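Local coordinates for protein amidase, hydantoinase/carbamoylase family (Burkholderia ambifaria, PDB 5TP4) that probably hydrolyses the carbamoyl group of N-carbamoyl-L-amino acids, as a zinc-dependent amidase of the peptidase M20 family, at residues I89-D94 with Y194-I199; G213-G218 with M379-C384. One frame throughout, in Å; residues are numbered along the deposited sequence.

Contact 1: residues I89-D94 with Y194-I199; sequences IGSHLD and YFEAHI. With ZN (zinc ion), chain P.
Ser91 OG is held by two short hydrogen bonds: it donates to Glu196 OE1 at 2.7 Å, and water 2, which also donates to Ala197 O, donates a hydrogen bond to it at 2.7 Å. The serine comes from above the Glu196 carboxylate, 44° out of its plane. Glu196 reaches Ser91 with CG anti to its backbone N and an extended chain beyond, which passes Gly90 O, with CG 3.1 Å from that oxygen. Its other oxygen, OE2, accepts from Tyr194 OH at 2.7 Å, and that hydroxyl also bonds to Trp134. Strands 87-91 and 193-199 run parallel in the central sheet of the M20 catalytic domain, the segments 89-91 and 194-199 inclined at 48°. The direct backbone bond is Gly90 N to Phe195 O (3.0 Å); one step on, water 1 links Gly90 O and Ala197 N. Just past the end of strand 87-91, a zinc ion links His92 NE2 (2.5 Å) to His198 NE2 (2.4 Å) of strand 193-199; waters 3 and 4 also bind it. The His198 ring is steadied by its far nitrogen, as ND1 donates to Ile199 O at 2.7 Å, in the ring plane and almost straight (173°). His92 ND1 makes weaker, bent bonds to Asp94 O and OD1.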
loop_
_atom_site.group_PDB
_atom_site.type_symbol
_atom_site.label_atom_id
_atom_site.label_comp_id
_atom_site.label_asym_id
_atom_site.label_seq_id
_atom_site.Cartn_x
_atom_site.Cartn_y
_atom_site.Cartn_z
ATOM N N ILE B 89 21.990 -31.933 19.380
ATOM C CA ILE B 89 22.423 -30.852 18.501
ATOM C C ILE B 89 21.467 -30.854 17.326
ATOM O O ILE B 89 21.359 -31.867 16.634
ATOM C CB ILE B 89 23.852 -31.086 17.993
ATOM C CG1 ILE B 89 24.857 -31.131 19.149
ATOM C CG2 ILE B 89 24.240 -30.035 16.925
ATOM C CD1 ILE B 89 26.281 -31.455 18.665
ATOM N N GLY B 90 20.794 -29.739 17.056
ATOM C CA GLY B 90 19.793 -29.762 16.010
ATOM C C GLY B 90 19.789 -28.513 15.158
ATOM O O GLY B 90 20.379 -27.489 15.502
ATOM N N SER B 91 19.105 -28.643 14.023
ATOM C CA SER B 91 18.604 -27.535 13.218
ATOM C C SER B 91 17.688 -28.175 12.173
ATOM O O SER B 91 16.924 -29.088 12.524
ATOM C CB SER B 91 19.742 -26.711 12.609
ATOM O OG SER B 91 19.264 -25.409 12.273
ATOM N N HIS B 92 17.749 -27.763 10.901
ATOM C CA HIS B 92 16.832 -28.320 9.911
ATOM C C HIS B 92 17.441 -28.317 8.519
ATOM O O HIS B 92 18.140 -27.374 8.145
ATOM C CB HIS B 92 15.523 -27.527 9.876
ATOM C CG HIS B 92 15.688 -26.119 9.413
ATOM N ND1 HIS B 92 15.461 -25.729 8.108
ATOM C CD2 HIS B 92 16.073 -25.000 10.076
ATOM C CE1 HIS B 92 15.695 -24.437 7.989
ATOM N NE2 HIS B 92 16.073 -23.968 9.165
ATOM N N LEU B 93 17.120 -29.355 7.742
ATOM C CA LEU B 93 17.615 -29.473 6.375
ATOM C C LEU B 93 16.643 -28.907 5.357
ATOM O O LEU B 93 17.059 -28.618 4.234
ATOM C CB LEU B 93 17.908 -30.935 6.041
ATOM C CG LEU B 93 19.123 -31.502 6.797
ATOM C CD1 LEU B 93 19.185 -33.018 6.611
ATOM C CD2 LEU B 93 20.432 -30.836 6.336
ATOM N N ASP B 94 15.374 -28.706 5.720
ATOM C CA ASP B 94 14.438 -28.174 4.740
ATOM C C ASP B 94 14.634 -26.662 4.552
ATOM O O ASP B 94 15.273 -25.978 5.362
ATOM C CB ASP B 94 12.985 -28.502 5.133
ATOM C CG ASP B 94 12.482 -27.706 6.341
ATOM O OD1 ASP B 94 13.029 -27.873 7.461
ATOM O OD2 ASP B 94 11.496 -26.938 6.170
ATOM N N TYR B 194 19.718 -28.985 24.646
ATOM C CA TYR B 194 19.577 -28.833 23.204
ATOM C C TYR B 194 20.436 -27.658 22.785
ATOM O O TYR B 194 20.299 -26.559 23.333
ATOM C CB TYR B 194 18.121 -28.587 22.799
ATOM C CG TYR B 194 17.948 -28.296 21.333
ATOM C CD1 TYR B 194 17.868 -29.341 20.418
ATOM C CD2 TYR B 194 17.844 -26.989 20.854
ATOM C CE1 TYR B 194 17.704 -29.091 19.076
ATOM C CE2 TYR B 194 17.710 -26.737 19.491
ATOM C CZ TYR B 194 17.633 -27.804 18.625
ATOM O OH TYR B 194 17.467 -27.589 17.266
ATOM N N PHE B 195 21.309 -27.886 21.808
ATOM C CA PHE B 195 22.138 -26.821 21.251
ATOM C C PHE B 195 21.876 -26.680 19.754
ATOM O O PHE B 195 21.730 -27.675 19.038
ATOM C CB PHE B 195 23.619 -27.122 21.475
ATOM C CG PHE B 195 24.068 -27.059 22.912
ATOM C CD1 PHE B 195 24.018 -28.187 23.716
ATOM C CD2 PHE B 195 24.576 -25.876 23.436
ATOM C CE1 PHE B 195 24.447 -28.141 25.027
ATOM C CE2 PHE B 195 25.007 -25.802 24.739
ATOM C CZ PHE B 195 24.948 -26.933 25.551
ATOM N N GLU B 196 21.850 -25.439 19.256
ATOM C CA GLU B 196 21.636 -25.225 17.827
ATOM C C GLU B 196 22.588 -24.147 17.354
ATOM O O GLU B 196 22.574 -23.043 17.905
ATOM C CB GLU B 196 20.186 -24.810 17.541
ATOM C CG GLU B 196 19.940 -24.462 16.098
ATOM C CD GLU B 196 18.487 -24.618 15.663
ATOM O OE1 GLU B 196 18.183 -24.323 14.482
ATOM O OE2 GLU B 196 17.649 -25.044 16.492
ATOM N N ALA B 197 23.405 -24.466 16.348
ATOM C CA ALA B 197 24.209 -23.444 15.691
ATOM C C ALA B 197 23.463 -22.917 14.474
ATOM O O ALA B 197 22.810 -23.676 13.749
ATOM C CB ALA B 197 25.576 -24.020 15.306
ATOM N N HIS B 198 23.564 -21.604 14.232
ATOM C CA HIS B 198 22.825 -21.009 13.121
ATOM C C HIS B 198 23.511 -19.723 12.686
ATOM O O HIS B 198 24.148 -19.041 13.491
ATOM C CB HIS B 198 21.375 -20.707 13.557
ATOM C CG HIS B 198 20.391 -20.677 12.430
ATOM N ND1 HIS B 198 20.271 -19.600 11.572
ATOM C CD2 HIS B 198 19.480 -21.593 12.014
ATOM C CE1 HIS B 198 19.346 -19.865 10.665
ATOM N NE2 HIS B 198 18.839 -21.056 10.922
ATOM N N ILE B 199 23.371 -19.390 11.406
ATOM C CA ILE B 199 23.778 -18.048 10.993
ATOM C C ILE B 199 22.847 -17.026 11.644
ATOM O O ILE B 199 21.679 -17.303 11.933
ATOM C CB ILE B 199 23.800 -17.896 9.458
ATOM C CG1 ILE B 199 22.429 -18.202 8.815
ATOM C CG2 ILE B 199 24.902 -18.762 8.846
ATOM C CD1 ILE B 199 22.307 -17.683 7.389
HETATM ZN ZN ZN P . 16.805 -21.705 9.827
HETATM O O HOH W 1 23.150 -27.125 15.457
HETATM O O HOH W 2 21.485 -24.032 11.469
HETATM O O HOH W 3 16.022 -22.198 12.085
HETATM O O HOH W 4 15.010 -20.356 9.520
#

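Contact 2: residues G213-G218 with M379-C384; sequences GIVTGG and MVFIPC
With CG2 of Val215 anti to its carbonyl carbon (CG1 anti to the backbone N, chi1 -171°) and Phe381 CG likewise anti to its own carbonyl carbon (chi1 -86°), the methyl and the ring meet on one face of an antiparallel strand pair. This is a CH-pi contact: Val215 CG2 lies 3.6 Å from the centroid of the Phe381 ring and 16° off the ring normal, shifted toward the CG side. The two side chains cross at about a right angle. Strand 212-229, which also pairs with strand 357-362, here meets the end of strand 377-382 in the mixed sheet of this M20 enzyme. Gly213 and Phe381 form a hydrogen-bonded pair: Gly213 N donates to Phe381 O at 2.8 Å, and Phe381 N donates back to Gly213 O at 3.0 Å. Gly213 has no CB, and one there would clash with Phe381 CB; the absence is consistent with the 4.4 Å between the CA atoms of Gly213 and Phe381. The bond from Val215 N to Met379 O is weak at 3.5 Å, and water 5 accepts from Met379 N and donates to Val215 O. The Met379 chain leads away toward His366 and His198, but its CB stays against the valine, 3.7 Å from Val215 CG2.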
loop_
_atom_site.group_PDB
_atom_site.type_symbol
_atom_site.label_atom_id
_atom_site.label_comp_id
_atom_site.label_asym_id
_atom_site.label_seq_id
_atom_site.Cartn_x
_atom_site.Cartn_y
_atom_site.Cartn_z
ATOM N N GLY B 213 28.044 -15.211 18.252
ATOM C CA GLY B 213 26.898 -14.644 18.935
ATOM C C GLY B 213 26.459 -15.596 20.032
ATOM O O GLY B 213 26.093 -16.741 19.756
ATOM N N ILE B 214 26.542 -15.150 21.280
ATOM C CA ILE B 214 26.079 -15.914 22.448
ATOM C C ILE B 214 24.584 -15.632 22.561
ATOM O O ILE B 214 24.178 -14.589 23.068
ATOM C CB ILE B 214 26.830 -15.512 23.718
ATOM C CG1 ILE B 214 28.327 -15.771 23.581
ATOM C CG2 ILE B 214 26.293 -16.304 24.938
ATOM C CD1 ILE B 214 29.172 -14.899 24.508
ATOM N N VAL B 215 23.742 -16.545 22.071
ATOM C CA VAL B 215 22.332 -16.195 21.884
ATOM C C VAL B 215 21.608 -16.306 23.216
ATOM O O VAL B 215 21.698 -17.331 23.899
ATOM C CB VAL B 215 21.672 -17.080 20.809
ATOM C CG1 VAL B 215 20.313 -16.541 20.509
ATOM C CG2 VAL B 215 22.498 -17.094 19.520
ATOM N N THR B 216 20.853 -15.267 23.573
ATOM C CA THR B 216 20.248 -15.239 24.896
ATOM C C THR B 216 18.818 -15.767 24.929
ATOM O O THR B 216 18.346 -16.158 26.006
ATOM C CB THR B 216 20.301 -13.811 25.471
ATOM O OG1 THR B 216 19.585 -12.910 24.634
ATOM C CG2 THR B 216 21.728 -13.341 25.517
ATOM N N GLY B 217 18.141 -15.814 23.798
ATOM C CA GLY B 217 16.738 -16.171 23.760
ATOM C C GLY B 217 16.088 -15.526 22.555
ATOM O O GLY B 217 16.758 -14.951 21.704
ATOM N N GLY B 218 14.765 -15.636 22.513
ATOM C CA GLY B 218 13.970 -15.016 21.468
ATOM C C GLY B 218 13.151 -13.878 22.051
ATOM O O GLY B 218 12.982 -13.785 23.272
ATOM N N MET B 379 22.016 -21.435 21.948
ATOM C CA MET B 379 22.359 -21.362 20.528
ATOM C C MET B 379 23.710 -20.693 20.323
ATOM O O MET B 379 24.153 -19.852 21.125
ATOM C CB MET B 379 21.320 -20.585 19.710
ATOM C CG MET B 379 19.970 -21.309 19.516
ATOM S SD MET B 379 18.889 -20.333 18.409
ATOM C CE MET B 379 19.684 -20.612 16.839
ATOM N N VAL B 380 24.353 -21.063 19.208
ATOM C CA VAL B 380 25.573 -20.411 18.739
ATOM C C VAL B 380 25.230 -19.713 17.440
ATOM O O VAL B 380 24.913 -20.388 16.453
ATOM C CB VAL B 380 26.724 -21.405 18.493
ATOM C CG1 VAL B 380 28.029 -20.616 18.185
ATOM C CG2 VAL B 380 26.938 -22.355 19.694
ATOM N N PHE B 381 25.332 -18.374 17.411
ATOM C CA PHE B 381 25.235 -17.650 16.142
ATOM C C PHE B 381 26.620 -17.394 15.553
ATOM O O PHE B 381 27.582 -17.131 16.287
ATOM C CB PHE B 381 24.588 -16.271 16.299
ATOM C CG PHE B 381 23.080 -16.241 16.230
ATOM C CD1 PHE B 381 22.329 -17.349 15.931
ATOM C CD2 PHE B 381 22.441 -15.043 16.493
ATOM C CE1 PHE B 381 20.930 -17.269 15.875
ATOM C CE2 PHE B 381 21.047 -14.941 16.451
ATOM C CZ PHE B 381 20.297 -16.049 16.140
ATOM N N ILE B 382 26.696 -17.423 14.223
ATOM C CA ILE B 382 27.859 -16.945 13.472
ATOM C C ILE B 382 27.414 -15.810 12.555
ATOM O O ILE B 382 26.231 -15.703 12.189
ATOM C CB ILE B 382 28.549 -18.081 12.674
ATOM C CG1 ILE B 382 27.626 -18.713 11.612
ATOM C CG2 ILE B 382 29.101 -19.137 13.635
ATOM C CD1 ILE B 382 28.378 -19.532 10.569
ATOM N N PRO B 383 28.331 -14.932 12.154
ATOM C CA PRO B 383 27.944 -13.837 11.257
ATOM C C PRO B 383 27.596 -14.343 9.869
ATOM O O PRO B 383 28.000 -15.428 9.446
ATOM C CB PRO B 383 29.184 -12.931 11.216
ATOM C CG PRO B 383 30.274 -13.733 11.719
ATOM C CD PRO B 383 29.757 -14.867 12.521
ATOM N N CYS B 384 26.822 -13.530 9.153
ATOM C CA CYS B 384 26.485 -13.833 7.773
ATOM C C CYS B 384 26.460 -12.544 6.977
ATOM O O CYS B 384 26.227 -11.468 7.526
ATOM C CB CYS B 384 25.144 -14.561 7.653
ATOM S SG CYS B 384 23.719 -13.691 8.406
HETATM O O HOH W 5 23.380 -19.435 23.679
#

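Both contacts are buried, their centres about 11 Å apart, and they share one sheet: strand 193-199 of contact 1 lies beside strand 377-382 of contact 2. Two probable backbone hydrogen bonds join them, His198 N to Val380 O at 2.9 Å and Val380 N to Glu196 O at 3.0 Å. Thus a zinc-binding histidine of contact 1 is tied through its main chain to a strand of contact 2. Their chemistry differs: contact 1 is parallel and polar, with carboxylate, hydroxyls, waters and metal, whereas contact 2 is antiparallel and mainly apolar beyond its backbone bonds. Each contact also contains a water that bridges main-chain atoms of its two segments.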